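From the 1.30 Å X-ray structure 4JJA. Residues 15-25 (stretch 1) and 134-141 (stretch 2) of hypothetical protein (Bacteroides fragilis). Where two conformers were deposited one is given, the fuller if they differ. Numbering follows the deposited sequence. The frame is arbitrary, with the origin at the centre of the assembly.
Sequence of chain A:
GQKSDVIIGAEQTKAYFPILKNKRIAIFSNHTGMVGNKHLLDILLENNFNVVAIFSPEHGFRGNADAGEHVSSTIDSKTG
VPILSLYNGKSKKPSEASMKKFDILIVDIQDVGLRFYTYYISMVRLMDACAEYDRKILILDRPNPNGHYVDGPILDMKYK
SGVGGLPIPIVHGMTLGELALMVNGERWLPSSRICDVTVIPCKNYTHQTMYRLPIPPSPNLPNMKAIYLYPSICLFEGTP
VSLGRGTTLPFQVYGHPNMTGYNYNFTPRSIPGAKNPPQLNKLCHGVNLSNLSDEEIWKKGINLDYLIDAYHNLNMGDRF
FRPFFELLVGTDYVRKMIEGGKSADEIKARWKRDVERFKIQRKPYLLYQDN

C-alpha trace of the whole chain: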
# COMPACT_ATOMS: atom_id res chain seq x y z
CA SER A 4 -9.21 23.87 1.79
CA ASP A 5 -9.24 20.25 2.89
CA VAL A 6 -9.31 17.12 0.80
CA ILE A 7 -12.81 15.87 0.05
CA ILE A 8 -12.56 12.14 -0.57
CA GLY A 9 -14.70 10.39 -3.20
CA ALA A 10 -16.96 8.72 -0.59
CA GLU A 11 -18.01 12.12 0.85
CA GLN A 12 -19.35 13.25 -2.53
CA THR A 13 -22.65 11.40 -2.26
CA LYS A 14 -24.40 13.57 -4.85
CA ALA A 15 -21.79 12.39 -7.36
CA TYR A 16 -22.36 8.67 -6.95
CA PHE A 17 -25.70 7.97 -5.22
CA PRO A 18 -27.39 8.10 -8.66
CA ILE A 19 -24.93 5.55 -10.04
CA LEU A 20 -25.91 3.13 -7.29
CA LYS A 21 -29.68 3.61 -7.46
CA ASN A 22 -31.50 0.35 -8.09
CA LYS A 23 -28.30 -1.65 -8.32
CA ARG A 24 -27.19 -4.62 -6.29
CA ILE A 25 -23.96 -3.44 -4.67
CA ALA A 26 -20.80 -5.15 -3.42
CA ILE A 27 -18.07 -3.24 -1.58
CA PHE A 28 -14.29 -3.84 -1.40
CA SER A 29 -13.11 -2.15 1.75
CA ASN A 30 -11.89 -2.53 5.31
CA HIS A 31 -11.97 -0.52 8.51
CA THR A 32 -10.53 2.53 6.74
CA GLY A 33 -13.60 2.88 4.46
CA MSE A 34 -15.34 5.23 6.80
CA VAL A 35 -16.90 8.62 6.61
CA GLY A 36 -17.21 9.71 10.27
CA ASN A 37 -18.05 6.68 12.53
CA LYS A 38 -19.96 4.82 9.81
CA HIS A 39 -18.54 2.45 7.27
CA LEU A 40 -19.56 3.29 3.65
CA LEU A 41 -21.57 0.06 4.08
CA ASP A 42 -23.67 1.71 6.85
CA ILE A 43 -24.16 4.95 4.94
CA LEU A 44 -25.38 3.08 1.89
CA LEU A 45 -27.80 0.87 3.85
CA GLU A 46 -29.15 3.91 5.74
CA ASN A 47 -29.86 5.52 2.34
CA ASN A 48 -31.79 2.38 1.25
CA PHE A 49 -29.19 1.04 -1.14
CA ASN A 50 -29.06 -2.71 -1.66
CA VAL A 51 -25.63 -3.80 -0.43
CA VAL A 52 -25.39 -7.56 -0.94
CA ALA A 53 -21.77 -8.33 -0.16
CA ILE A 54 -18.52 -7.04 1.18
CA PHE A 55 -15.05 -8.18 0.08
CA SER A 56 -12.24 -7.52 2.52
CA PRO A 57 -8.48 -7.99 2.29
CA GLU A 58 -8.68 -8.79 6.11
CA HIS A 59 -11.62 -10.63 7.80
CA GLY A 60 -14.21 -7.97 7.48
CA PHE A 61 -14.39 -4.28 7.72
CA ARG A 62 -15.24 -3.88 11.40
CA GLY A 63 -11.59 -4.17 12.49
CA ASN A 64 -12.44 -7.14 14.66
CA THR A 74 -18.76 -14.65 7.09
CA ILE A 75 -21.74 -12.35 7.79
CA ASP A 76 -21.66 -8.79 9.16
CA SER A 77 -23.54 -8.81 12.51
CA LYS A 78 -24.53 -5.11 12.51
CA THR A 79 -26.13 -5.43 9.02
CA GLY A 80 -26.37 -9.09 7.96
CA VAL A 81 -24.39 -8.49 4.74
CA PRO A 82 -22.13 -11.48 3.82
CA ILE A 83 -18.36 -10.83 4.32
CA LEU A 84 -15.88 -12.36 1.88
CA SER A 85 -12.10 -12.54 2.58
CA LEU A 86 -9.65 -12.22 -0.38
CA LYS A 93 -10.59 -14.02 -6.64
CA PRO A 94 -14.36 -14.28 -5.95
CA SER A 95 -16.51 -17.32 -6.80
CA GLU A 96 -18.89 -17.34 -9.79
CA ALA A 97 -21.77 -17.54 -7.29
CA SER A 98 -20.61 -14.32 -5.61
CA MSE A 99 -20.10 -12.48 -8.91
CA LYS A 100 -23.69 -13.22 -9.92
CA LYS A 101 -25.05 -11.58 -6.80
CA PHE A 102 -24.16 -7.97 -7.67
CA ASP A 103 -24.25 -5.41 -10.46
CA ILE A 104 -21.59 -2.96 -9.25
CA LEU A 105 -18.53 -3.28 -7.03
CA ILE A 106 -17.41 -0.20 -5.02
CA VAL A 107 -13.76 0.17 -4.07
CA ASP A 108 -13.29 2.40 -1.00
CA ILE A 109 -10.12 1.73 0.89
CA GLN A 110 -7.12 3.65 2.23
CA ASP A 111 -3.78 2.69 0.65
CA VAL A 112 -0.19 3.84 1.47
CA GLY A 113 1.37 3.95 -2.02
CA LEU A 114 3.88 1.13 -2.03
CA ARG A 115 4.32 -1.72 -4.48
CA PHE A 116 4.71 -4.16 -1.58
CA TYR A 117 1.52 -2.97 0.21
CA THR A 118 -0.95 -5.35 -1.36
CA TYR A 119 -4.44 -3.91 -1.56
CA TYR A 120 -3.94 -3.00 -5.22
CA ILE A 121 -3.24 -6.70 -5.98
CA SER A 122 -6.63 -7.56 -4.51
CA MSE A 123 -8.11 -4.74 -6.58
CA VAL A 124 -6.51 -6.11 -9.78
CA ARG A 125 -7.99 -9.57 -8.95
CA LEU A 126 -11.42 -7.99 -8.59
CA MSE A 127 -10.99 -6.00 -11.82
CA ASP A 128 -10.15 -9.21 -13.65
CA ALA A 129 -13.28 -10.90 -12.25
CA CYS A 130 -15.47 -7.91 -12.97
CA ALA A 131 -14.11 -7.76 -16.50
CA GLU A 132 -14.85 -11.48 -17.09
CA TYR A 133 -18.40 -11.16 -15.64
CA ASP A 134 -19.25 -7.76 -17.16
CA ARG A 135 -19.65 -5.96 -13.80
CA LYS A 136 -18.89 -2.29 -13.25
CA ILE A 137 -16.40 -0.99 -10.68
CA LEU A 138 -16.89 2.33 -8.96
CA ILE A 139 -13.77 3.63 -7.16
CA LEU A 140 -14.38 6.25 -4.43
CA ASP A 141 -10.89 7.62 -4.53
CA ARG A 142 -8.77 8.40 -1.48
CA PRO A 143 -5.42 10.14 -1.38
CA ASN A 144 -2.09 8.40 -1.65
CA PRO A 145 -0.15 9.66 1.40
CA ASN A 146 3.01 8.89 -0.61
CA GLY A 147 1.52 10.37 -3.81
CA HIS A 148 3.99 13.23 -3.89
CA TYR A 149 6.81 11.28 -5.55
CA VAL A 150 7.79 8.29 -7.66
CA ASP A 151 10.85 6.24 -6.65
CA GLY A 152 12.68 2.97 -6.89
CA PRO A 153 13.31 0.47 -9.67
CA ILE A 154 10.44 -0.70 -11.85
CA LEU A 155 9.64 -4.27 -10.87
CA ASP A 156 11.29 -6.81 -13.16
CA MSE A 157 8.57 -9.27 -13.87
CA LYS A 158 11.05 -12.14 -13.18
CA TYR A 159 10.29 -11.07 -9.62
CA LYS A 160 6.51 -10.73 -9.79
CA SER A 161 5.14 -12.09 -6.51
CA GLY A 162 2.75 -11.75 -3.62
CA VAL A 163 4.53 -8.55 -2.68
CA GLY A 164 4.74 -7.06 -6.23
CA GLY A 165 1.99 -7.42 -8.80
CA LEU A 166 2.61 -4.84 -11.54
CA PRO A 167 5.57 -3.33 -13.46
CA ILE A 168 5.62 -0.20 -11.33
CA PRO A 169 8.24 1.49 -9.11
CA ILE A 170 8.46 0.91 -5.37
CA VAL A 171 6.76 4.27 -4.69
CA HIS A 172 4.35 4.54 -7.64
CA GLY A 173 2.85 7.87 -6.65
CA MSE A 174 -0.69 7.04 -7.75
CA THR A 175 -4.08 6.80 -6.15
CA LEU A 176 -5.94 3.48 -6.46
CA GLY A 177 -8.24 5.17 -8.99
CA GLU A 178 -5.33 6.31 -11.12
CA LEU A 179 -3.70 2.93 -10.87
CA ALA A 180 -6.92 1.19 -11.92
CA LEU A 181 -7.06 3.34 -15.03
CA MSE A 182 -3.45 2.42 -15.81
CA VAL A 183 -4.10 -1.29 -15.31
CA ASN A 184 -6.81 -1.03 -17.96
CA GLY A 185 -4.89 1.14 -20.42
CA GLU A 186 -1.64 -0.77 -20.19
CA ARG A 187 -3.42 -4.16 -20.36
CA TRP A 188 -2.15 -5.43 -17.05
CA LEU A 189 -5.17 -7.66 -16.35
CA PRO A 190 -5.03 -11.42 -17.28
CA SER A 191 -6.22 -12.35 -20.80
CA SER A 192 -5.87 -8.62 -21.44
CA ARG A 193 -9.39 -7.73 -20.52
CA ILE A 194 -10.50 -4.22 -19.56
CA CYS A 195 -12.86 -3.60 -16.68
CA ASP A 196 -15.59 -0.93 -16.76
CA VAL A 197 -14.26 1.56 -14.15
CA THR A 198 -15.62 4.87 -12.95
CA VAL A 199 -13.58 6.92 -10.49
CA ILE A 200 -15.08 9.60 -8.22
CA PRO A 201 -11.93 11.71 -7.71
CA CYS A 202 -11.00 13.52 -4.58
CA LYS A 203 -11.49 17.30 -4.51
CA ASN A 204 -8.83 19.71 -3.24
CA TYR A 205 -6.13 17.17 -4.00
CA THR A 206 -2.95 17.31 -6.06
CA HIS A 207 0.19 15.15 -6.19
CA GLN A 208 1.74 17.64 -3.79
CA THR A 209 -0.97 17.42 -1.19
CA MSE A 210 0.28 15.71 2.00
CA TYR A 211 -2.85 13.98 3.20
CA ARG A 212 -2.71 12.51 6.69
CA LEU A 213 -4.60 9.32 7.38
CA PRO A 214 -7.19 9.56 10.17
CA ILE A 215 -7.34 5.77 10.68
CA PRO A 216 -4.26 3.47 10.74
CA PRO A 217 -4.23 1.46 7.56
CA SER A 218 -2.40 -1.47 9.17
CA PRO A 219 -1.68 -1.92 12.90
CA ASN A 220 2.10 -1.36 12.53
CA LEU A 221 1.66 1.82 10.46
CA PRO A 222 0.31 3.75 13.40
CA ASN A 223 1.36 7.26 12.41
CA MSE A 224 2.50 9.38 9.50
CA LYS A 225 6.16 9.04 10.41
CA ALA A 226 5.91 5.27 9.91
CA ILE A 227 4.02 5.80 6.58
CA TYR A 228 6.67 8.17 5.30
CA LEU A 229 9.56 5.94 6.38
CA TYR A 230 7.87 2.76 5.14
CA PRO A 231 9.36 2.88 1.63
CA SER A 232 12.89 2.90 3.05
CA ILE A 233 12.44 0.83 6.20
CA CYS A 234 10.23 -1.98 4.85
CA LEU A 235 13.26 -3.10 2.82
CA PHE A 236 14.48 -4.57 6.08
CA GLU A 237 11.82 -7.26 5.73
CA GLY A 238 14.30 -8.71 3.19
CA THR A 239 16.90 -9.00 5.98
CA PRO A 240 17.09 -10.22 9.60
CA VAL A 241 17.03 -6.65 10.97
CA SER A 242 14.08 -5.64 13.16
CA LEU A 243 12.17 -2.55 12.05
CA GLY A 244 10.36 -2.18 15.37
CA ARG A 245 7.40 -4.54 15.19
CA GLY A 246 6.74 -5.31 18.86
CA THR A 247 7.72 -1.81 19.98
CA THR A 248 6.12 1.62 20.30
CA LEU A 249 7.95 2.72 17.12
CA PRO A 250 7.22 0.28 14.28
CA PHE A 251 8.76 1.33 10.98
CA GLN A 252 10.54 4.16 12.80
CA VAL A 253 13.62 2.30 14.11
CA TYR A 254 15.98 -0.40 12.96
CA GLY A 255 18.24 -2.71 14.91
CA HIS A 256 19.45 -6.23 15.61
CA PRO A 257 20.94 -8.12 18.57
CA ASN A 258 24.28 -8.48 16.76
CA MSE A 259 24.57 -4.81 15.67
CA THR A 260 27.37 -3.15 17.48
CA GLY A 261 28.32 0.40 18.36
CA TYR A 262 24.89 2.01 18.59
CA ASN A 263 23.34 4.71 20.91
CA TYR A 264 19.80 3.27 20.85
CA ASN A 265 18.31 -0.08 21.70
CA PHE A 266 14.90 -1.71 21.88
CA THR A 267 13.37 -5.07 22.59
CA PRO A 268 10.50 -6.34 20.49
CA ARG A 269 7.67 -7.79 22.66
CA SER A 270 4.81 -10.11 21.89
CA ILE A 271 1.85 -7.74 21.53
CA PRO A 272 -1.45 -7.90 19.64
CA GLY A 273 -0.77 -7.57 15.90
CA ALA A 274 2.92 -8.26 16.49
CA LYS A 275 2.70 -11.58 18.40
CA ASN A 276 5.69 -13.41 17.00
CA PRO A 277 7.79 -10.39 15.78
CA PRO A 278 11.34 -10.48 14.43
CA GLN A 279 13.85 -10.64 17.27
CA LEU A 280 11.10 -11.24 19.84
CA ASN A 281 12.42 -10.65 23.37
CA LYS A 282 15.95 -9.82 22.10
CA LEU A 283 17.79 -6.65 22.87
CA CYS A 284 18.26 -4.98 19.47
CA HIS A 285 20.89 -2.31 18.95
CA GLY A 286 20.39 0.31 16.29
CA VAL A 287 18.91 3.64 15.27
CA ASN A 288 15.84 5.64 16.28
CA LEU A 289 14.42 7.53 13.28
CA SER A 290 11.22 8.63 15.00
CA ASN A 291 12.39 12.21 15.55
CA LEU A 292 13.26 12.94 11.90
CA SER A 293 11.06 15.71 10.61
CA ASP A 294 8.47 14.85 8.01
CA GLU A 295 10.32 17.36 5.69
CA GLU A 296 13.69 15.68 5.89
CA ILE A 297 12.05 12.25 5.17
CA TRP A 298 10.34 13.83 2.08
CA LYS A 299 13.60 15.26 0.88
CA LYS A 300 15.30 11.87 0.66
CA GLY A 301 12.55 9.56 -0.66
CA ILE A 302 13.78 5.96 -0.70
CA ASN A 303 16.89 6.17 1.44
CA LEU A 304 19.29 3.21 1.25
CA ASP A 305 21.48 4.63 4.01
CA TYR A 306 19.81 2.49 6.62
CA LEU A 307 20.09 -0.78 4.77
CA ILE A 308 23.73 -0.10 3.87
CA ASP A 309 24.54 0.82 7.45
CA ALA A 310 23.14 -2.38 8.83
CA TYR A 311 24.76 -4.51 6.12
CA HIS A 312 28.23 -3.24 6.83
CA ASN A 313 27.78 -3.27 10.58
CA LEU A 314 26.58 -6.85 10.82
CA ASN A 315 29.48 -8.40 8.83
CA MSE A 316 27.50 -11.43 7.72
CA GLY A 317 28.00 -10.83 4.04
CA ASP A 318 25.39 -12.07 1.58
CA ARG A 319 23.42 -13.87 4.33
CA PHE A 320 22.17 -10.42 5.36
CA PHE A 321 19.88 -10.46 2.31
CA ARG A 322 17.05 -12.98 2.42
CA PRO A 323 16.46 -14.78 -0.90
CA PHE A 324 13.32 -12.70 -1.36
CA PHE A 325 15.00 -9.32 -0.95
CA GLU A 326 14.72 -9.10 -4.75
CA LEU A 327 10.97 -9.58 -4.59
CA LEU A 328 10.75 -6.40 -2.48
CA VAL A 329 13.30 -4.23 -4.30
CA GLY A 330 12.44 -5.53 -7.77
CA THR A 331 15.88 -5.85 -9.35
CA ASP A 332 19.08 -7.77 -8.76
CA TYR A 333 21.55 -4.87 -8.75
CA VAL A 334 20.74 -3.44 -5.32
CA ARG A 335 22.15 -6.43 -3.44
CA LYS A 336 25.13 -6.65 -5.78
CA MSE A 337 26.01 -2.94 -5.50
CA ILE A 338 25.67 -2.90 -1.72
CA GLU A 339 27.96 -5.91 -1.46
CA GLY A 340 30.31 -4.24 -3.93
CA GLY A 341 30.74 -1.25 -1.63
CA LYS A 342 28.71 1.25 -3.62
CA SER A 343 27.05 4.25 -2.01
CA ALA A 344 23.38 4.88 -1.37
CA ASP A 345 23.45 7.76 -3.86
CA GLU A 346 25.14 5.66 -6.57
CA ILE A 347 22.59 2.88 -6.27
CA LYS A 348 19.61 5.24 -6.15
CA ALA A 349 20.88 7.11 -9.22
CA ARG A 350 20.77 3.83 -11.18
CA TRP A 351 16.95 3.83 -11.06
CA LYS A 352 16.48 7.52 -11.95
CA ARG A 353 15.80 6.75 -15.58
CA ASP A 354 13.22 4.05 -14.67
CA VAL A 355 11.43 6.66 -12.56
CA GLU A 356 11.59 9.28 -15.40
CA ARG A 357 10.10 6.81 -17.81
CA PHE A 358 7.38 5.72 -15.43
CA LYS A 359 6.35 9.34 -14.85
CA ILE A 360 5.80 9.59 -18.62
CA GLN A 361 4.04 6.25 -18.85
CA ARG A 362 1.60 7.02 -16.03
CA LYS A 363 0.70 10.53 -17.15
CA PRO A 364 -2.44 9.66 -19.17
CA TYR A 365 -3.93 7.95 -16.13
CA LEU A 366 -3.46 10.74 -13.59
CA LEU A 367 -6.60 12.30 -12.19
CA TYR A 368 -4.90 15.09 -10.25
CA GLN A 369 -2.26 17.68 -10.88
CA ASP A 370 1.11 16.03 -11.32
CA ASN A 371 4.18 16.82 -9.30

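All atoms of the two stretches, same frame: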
# COMPACT_ATOMS: atom_id res chain seq x y z
N ALA A 15 -22.47 12.89 -6.18
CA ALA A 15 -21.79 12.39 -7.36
C ALA A 15 -22.02 10.93 -7.68
O ALA A 15 -22.01 10.56 -8.83
CB ALA A 15 -20.25 12.68 -7.30
N TYR A 16 -22.25 10.10 -6.69
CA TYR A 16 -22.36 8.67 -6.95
C TYR A 16 -23.62 7.99 -6.46
O TYR A 16 -23.91 6.91 -6.95
CB TYR A 16 -21.13 7.92 -6.45
CG TYR A 16 -20.93 7.86 -4.98
CD1 TYR A 16 -21.49 6.84 -4.23
CD2 TYR A 16 -20.22 8.85 -4.28
CE1 TYR A 16 -21.36 6.75 -2.89
CE2 TYR A 16 -20.09 8.78 -2.90
CZ TYR A 16 -20.64 7.73 -2.19
OH TYR A 16 -20.51 7.63 -0.82
N PHE A 17 -24.42 8.60 -5.60
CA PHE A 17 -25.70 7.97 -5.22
C PHE A 17 -26.54 7.63 -6.45
O PHE A 17 -27.07 6.54 -6.54
CB PHE A 17 -26.45 8.80 -4.19
CG PHE A 17 -26.06 8.55 -2.75
CD1 PHE A 17 -24.87 7.95 -2.40
CD2 PHE A 17 -26.84 9.05 -1.75
CE1 PHE A 17 -24.54 7.76 -1.09
CE2 PHE A 17 -26.52 8.84 -0.43
CZ PHE A 17 -25.38 8.20 -0.10
N PRO A 18 -26.60 8.49 -7.47
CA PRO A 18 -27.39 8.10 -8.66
C PRO A 18 -26.84 6.91 -9.42
O PRO A 18 -27.61 6.20 -10.08
CB PRO A 18 -27.39 9.36 -9.50
CG PRO A 18 -27.33 10.46 -8.44
CD PRO A 18 -26.30 9.92 -7.45
N ILE A 19 -25.53 6.71 -9.39
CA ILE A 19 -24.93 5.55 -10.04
C ILE A 19 -25.42 4.27 -9.37
O ILE A 19 -25.61 3.25 -10.04
CB ILE A 19 -23.34 5.61 -9.98
CG1 ILE A 19 -22.83 6.84 -10.68
CG2 ILE A 19 -22.73 4.42 -10.63
CD1 ILE A 19 -21.35 7.09 -10.53
N LEU A 20 -25.60 4.30 -8.05
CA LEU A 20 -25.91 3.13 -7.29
C LEU A 20 -27.40 2.83 -7.22
O LEU A 20 -27.79 1.72 -6.89
CB LEU A 20 -25.41 3.32 -5.86
CG LEU A 20 -23.89 3.53 -5.74
CD1 LEU A 20 -23.57 3.74 -4.24
CD2 LEU A 20 -23.10 2.40 -6.36
N LYS A 21 -28.23 3.80 -7.54
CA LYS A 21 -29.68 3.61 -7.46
C LYS A 21 -30.12 2.38 -8.25
O LYS A 21 -29.78 2.19 -9.41
CB LYS A 21 -30.44 4.82 -7.99
CG LYS A 21 -31.85 4.95 -7.42
CD LYS A 21 -31.82 5.82 -6.14
N ASN A 22 -30.89 1.57 -7.56
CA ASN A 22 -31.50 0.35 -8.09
C ASN A 22 -30.54 -0.75 -8.42
O ASN A 22 -30.93 -1.75 -9.03
CB ASN A 22 -32.40 0.65 -9.30
CG ASN A 22 -33.57 1.51 -8.94
OD1 ASN A 22 -34.14 1.40 -7.83
ND2 ASN A 22 -33.93 2.40 -9.85
N LYS A 23 -29.29 -0.63 -8.01
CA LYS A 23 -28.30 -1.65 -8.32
C LYS A 23 -28.05 -2.51 -7.09
O LYS A 23 -28.19 -2.08 -5.94
CB LYS A 23 -26.98 -1.02 -8.77
CG LYS A 23 -27.06 -0.38 -10.18
CD LYS A 23 -25.67 0.00 -10.67
CE LYS A 23 -25.66 0.49 -12.10
NZ LYS A 23 -26.43 1.74 -12.27
N ARG A 24 -27.68 -3.75 -7.34
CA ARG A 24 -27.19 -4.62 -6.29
C ARG A 24 -25.70 -4.34 -6.14
O ARG A 24 -24.96 -4.36 -7.10
CB ARG A 24 -27.40 -6.07 -6.68
CG ARG A 24 -28.87 -6.49 -6.85
CD ARG A 24 -28.95 -7.86 -7.52
NE ARG A 24 -28.38 -7.83 -8.90
CZ ARG A 24 -27.88 -8.88 -9.55
NH1 ARG A 24 -27.83 -10.07 -8.96
NH2 ARG A 24 -27.38 -8.76 -10.78
N ILE A 25 -25.27 -4.06 -4.91
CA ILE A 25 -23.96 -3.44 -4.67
C ILE A 25 -23.08 -4.36 -3.82
O ILE A 25 -23.50 -4.90 -2.79
CB ILE A 25 -24.12 -2.08 -3.94
CG1 ILE A 25 -24.95 -1.11 -4.79
CG2 ILE A 25 -22.74 -1.47 -3.57
CD1 ILE A 25 -25.59 -0.03 -3.99
N ASP A 134 -18.59 -8.96 -16.67
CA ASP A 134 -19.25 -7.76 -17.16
C ASP A 134 -19.88 -6.91 -16.05
O ASP A 134 -20.93 -6.28 -16.26
CB ASP A 134 -20.29 -8.14 -18.24
CG ASP A 134 -20.74 -6.95 -19.09
OD1 ASP A 134 -19.93 -6.03 -19.39
OD2 ASP A 134 -21.92 -6.95 -19.48
N ARG A 135 -19.18 -6.81 -14.89
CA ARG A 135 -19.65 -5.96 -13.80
C ARG A 135 -18.86 -4.66 -13.78
O ARG A 135 -17.69 -4.62 -14.15
CB ARG A 135 -19.49 -6.67 -12.47
CG ARG A 135 -20.03 -8.07 -12.54
CD ARG A 135 -21.47 -8.03 -12.97
NE ARG A 135 -22.13 -9.23 -12.54
CZ ARG A 135 -23.40 -9.52 -12.79
NH1 ARG A 135 -24.13 -8.72 -13.53
NH2 ARG A 135 -23.92 -10.63 -12.31
N LYS A 136 -19.51 -3.60 -13.34
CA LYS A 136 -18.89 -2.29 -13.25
C LYS A 136 -18.20 -2.14 -11.90
O LYS A 136 -18.63 -2.67 -10.91
CB LYS A 136 -19.93 -1.20 -13.35
CG LYS A 136 -20.69 -1.11 -14.65
CD LYS A 136 -21.65 0.10 -14.59
CE LYS A 136 -22.89 -0.15 -13.73
N ILE A 137 -17.07 -1.43 -11.91
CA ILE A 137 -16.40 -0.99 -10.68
C ILE A 137 -16.51 0.52 -10.56
O ILE A 137 -16.30 1.28 -11.50
CB ILE A 137 -14.94 -1.48 -10.65
CG1 ILE A 137 -14.90 -3.00 -10.43
CG2 ILE A 137 -14.14 -0.72 -9.57
CD1 ILE A 137 -13.50 -3.63 -10.43
N LEU A 138 -16.86 0.93 -9.35
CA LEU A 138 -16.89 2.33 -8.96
C LEU A 138 -15.81 2.51 -7.87
O LEU A 138 -15.90 1.92 -6.83
CB LEU A 138 -18.27 2.68 -8.39
CG LEU A 138 -18.42 4.11 -7.86
CD1 LEU A 138 -18.35 5.14 -8.97
CD2 LEU A 138 -19.74 4.26 -7.09
N ILE A 139 -14.81 3.36 -8.14
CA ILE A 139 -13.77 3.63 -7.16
C ILE A 139 -14.03 5.00 -6.53
O ILE A 139 -14.11 6.03 -7.23
CB ILE A 139 -12.36 3.61 -7.79
CG1 ILE A 139 -12.13 2.23 -8.47
CG2 ILE A 139 -11.29 3.98 -6.71
CD1 ILE A 139 -10.83 2.12 -9.22
N LEU A 140 -14.22 5.00 -5.21
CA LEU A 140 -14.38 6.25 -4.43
C LEU A 140 -12.98 6.61 -4.00
O LEU A 140 -12.43 5.97 -3.08
CB LEU A 140 -15.36 6.00 -3.29
CG LEU A 140 -16.75 5.54 -3.71
CD1 LEU A 140 -17.58 5.29 -2.45
CD2 LEU A 140 -17.42 6.50 -4.71
N ASP A 141 -12.34 7.52 -4.70
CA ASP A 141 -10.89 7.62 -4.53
C ASP A 141 -10.53 8.22 -3.19
O ASP A 141 -11.29 9.05 -2.62
CB ASP A 141 -10.26 8.43 -5.67
CG ASP A 141 -8.94 7.90 -6.17
OD1 ASP A 141 -8.57 6.75 -5.90
OD2 ASP A 141 -8.30 8.71 -6.94

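Stretch 1 is the end of a helix, a turn and the beginning of a strand. It packs against the strand 136-140 of stretch 2, and the helix runs nearly antiparallel to that strand, at 160°. Their axes come no closer than 10.9 Å, so side chains fill the space between them. No hydrogen bond joins the two stretches among the modelled atoms. The contact is mainly apolar and buries 332 Å², both sides summed.

The strand presents alternate residues. Lys 136, Leu 138 and Leu 140 point toward stretch 1, while Ile 137 and Ile 139 do not reach it.

Ala 15 makes no contact with stretch 2. Tyr 16 points toward the strand and is buried. Its chi1 is p, and its ring meets Leu 140. Leu 140 CD2 lies 3.8 Å from the centroid of the Tyr 16 ring, 15° off the normal, a CH-pi contact over the face. The flat ring gives the methyl group a broad surface to rest on. Tyr 16 CB is also 4.0 Å from Leu 138 CD2. The polar end of the tyrosine is not left unpaired, since its OH is hydrogen-bonded elsewhere in the structure.

Phe 17 and Pro 18 do not touch stretch 2. The helix is kinked here. Pro 18 has no amide hydrogen to give, and Ile 19 N makes no bond to the turn before; it makes a weak one of 2.9 Å to Tyr 16 O.

Ile 19 points toward the strand. Its extended m,t side chain brings CD1 to 3.9 Å from Leu 138 CD1. Leu 20 leaves the backbone sideways, but its end comes nearer, and its CD2 lies 3.9 Å from Leu 138 CD2. Leu 138 therefore meets Tyr 16, Ile 19 and Leu 20. It has the largest area covered by the other stretch, 73 Å². Its two methyl groups suit this central, apolar place.

A type II turn runs from Leu 20 to Lys 23, closed by the bond from Lys 23 N to Leu 20 O at 3.0 Å. Lys 21 and Asn 22 are exposed and make no contact with stretch 2.

Lys 23 points toward stretch 2. In the conformer given, Lys 23 CE is 3.3 Å from Lys 136 CE, a short approach for two carbons. Lys 23 NZ turns back to donate to Ile 19 O at 2.8 Å. NZ of Lys 136 is not modelled.

Arg 24 closes the contact. Its NH2 is 4.2 Å from Arg 135 NH2, a pair of like charges that offers no attraction of its own. Both NH2 groups are hydrogen-bonded elsewhere in the structure. Ile 25 is buried but out of reach.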